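PDB 4KWA: transcriptional regulator from Saccharomonospora viridis, which probably acts as a TetR-family transcriptional repressor, binding DNA through its N-terminal helix-turn-helix domain and holding a choline ion in its C-terminal domain. Local coordinates for residues Glu4-Arg7 / Arg8-Thr12. Sequence-based numbering, arbitrary orientation.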
loop_
_atom_site.group_PDB
_atom_site.type_symbol
_atom_site.label_atom_id
_atom_site.label_comp_id
_atom_site.label_asym_id
_atom_site.label_seq_id
_atom_site.Cartn_x
_atom_site.Cartn_y
_atom_site.Cartn_z
ATOM N N GLU A 4 30.067 -13.969 3.867
ATOM C CA GLU A 4 30.324 -12.560 4.230
ATOM C C GLU A 4 30.183 -11.634 2.987
ATOM O O GLU A 4 29.595 -10.576 3.090
ATOM C CB GLU A 4 31.713 -12.420 4.898
ATOM C CG GLU A 4 32.305 -11.014 5.011
ATOM C CD GLU A 4 31.484 -10.050 5.846
ATOM O OE1 GLU A 4 30.570 -10.508 6.562
ATOM O OE2 GLU A 4 31.777 -8.826 5.795
ATOM N N ALA A 5 30.672 -12.071 1.824
ATOM C CA ALA A 5 30.508 -11.295 0.588
ATOM C C ALA A 5 29.001 -11.164 0.289
ATOM O O ALA A 5 28.519 -10.075 0.021
ATOM C CB ALA A 5 31.229 -11.968 -0.561
ATOM N N ARG A 6 28.251 -12.263 0.417
ATOM C CA ARG A 6 26.785 -12.247 0.190
ATOM C C ARG A 6 26.001 -11.292 1.090
ATOM O O ARG A 6 25.104 -10.524 0.648
ATOM C CB ARG A 6 26.169 -13.666 0.354
ATOM C CG ARG A 6 26.388 -14.645 -0.781
ATOM C CD ARG A 6 25.702 -16.002 -0.524
ATOM N NE ARG A 6 24.297 -15.982 -0.879
ATOM C CZ ARG A 6 23.277 -15.673 -0.072
ATOM N NH1 ARG A 6 22.066 -15.621 -0.595
ATOM N NH2 ARG A 6 23.437 -15.380 1.227
ATOM N N ARG A 7 26.235 -11.379 2.391
ATOM C CA ARG A 7 25.547 -10.531 3.314
ATOM C C ARG A 7 25.754 -9.039 3.016
ATOM O O ARG A 7 24.848 -8.241 3.098
ATOM C CB ARG A 7 26.135 -10.821 4.703
ATOM C CG ARG A 7 25.396 -10.173 5.842
ATOM C CD ARG A 7 26.180 -10.223 7.133
ATOM N NE ARG A 7 27.390 -9.378 7.064
ATOM C CZ ARG A 7 27.374 -8.041 7.172
ATOM N NH1 ARG A 7 26.201 -7.377 7.274
ATOM N NH2 ARG A 7 28.522 -7.354 7.099
ATOM N N ARG A 8 27.009 -8.669 2.715
ATOM C CA ARG A 8 27.346 -7.276 2.422
ATOM C C ARG A 8 26.638 -6.781 1.159
ATOM O O ARG A 8 26.070 -5.709 1.166
ATOM C CB ARG A 8 28.866 -7.029 2.432
ATOM C CG ARG A 8 29.352 -6.651 3.856
ATOM C CD ARG A 8 30.864 -6.472 4.087
ATOM N NE ARG A 8 31.495 -5.501 3.184
ATOM C CZ ARG A 8 32.185 -5.809 2.079
ATOM N NH1 ARG A 8 32.683 -4.819 1.296
ATOM N NH2 ARG A 8 32.386 -7.097 1.743
ATOM N N ILE A 9 26.632 -7.623 0.131
ATOM C CA ILE A 9 25.888 -7.279 -1.073
ATOM C C ILE A 9 24.444 -7.044 -0.755
ATOM O O ILE A 9 23.834 -6.051 -1.198
ATOM C CB ILE A 9 25.993 -8.387 -2.140
ATOM C CG1 ILE A 9 27.401 -8.521 -2.690
ATOM C CG2 ILE A 9 25.039 -8.102 -3.290
ATOM C CD1 ILE A 9 27.651 -9.764 -3.536
ATOM N N LEU A 10 23.842 -7.962 0.005
ATOM C CA LEU A 10 22.425 -7.829 0.359
ATOM C C LEU A 10 22.096 -6.675 1.215
ATOM O O LEU A 10 21.094 -6.014 1.010
ATOM C CB LEU A 10 21.911 -9.121 1.001
ATOM C CG LEU A 10 21.894 -10.314 0.078
ATOM C CD1 LEU A 10 21.465 -11.501 0.905
ATOM C CD2 LEU A 10 21.003 -10.125 -1.113
ATOM N N GLU A 11 22.960 -6.384 2.163
ATOM C CA GLU A 11 22.731 -5.209 3.037
ATOM C C GLU A 11 22.779 -3.908 2.263
ATOM O O GLU A 11 21.898 -3.045 2.428
ATOM C CB GLU A 11 23.754 -5.182 4.145
ATOM C CG GLU A 11 23.353 -4.211 5.237
ATOM C CD GLU A 11 24.068 -4.499 6.562
ATOM O OE1 GLU A 11 24.862 -5.469 6.610
ATOM O OE2 GLU A 11 23.794 -3.798 7.569
ATOM N N THR A 12 23.756 -3.808 1.392
ATOM C CA THR A 12 23.934 -2.649 0.511
ATOM C C THR A 12 22.743 -2.544 -0.467
ATOM O O THR A 12 22.117 -1.446 -0.584
ATOM C CB THR A 12 25.326 -2.681 -0.190
ATOM O OG1 THR A 12 26.368 -2.632 0.784
ATOM C CG2 THR A 12 25.485 -1.556 -1.111
#
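The guanidinium of R7 sits between two glutamates on one flank of helix 2-20, with the backbone N of R8 over one of its faces and a carboxylate oxygen at its edge from each of E4 and E11. E4 OE1 lies in the guanidinium plane and accepts a weak but nearly straight bond from R7 NE, 3.4 Å long. On the E11 side, R7 NH1 and E11 OE1 form a salt bridge modelled only 2.4 Å apart, too short to trust in detail. The approach is bent, with an N-H...O angle of 118°. The two flat groups stand 77° apart. R7 reaches both acids because CG is anti to the backbone N (chi1 -171°) and the chain then bends at chi3, laying the guanidinium along the helix surface. Its NH2 ends 3.4 Å from R8 CG. E4 OE2 also reaches the aliphatic part of R8, 3.0 Å from R8 CD, while R8 NE stays 4.2 Å from that oxygen, a charge attraction beyond salt-bridge range. This i, i+3 and i+4 network, E4-R7-E11, runs beside regular helical bonds such as L10 N to R6 O (2.9 Å) and E11 N to R7 O (2.8 Å). Elsewhere round the helix, I9 and L10 are buried. As the first helix of the TetR DNA-binding domain, it packs I9 on I41 and H44 of helix 38-44 and L10 on E54 and A55 of helix 48-71, while R8 and T12 touch L34 of helix 27-34.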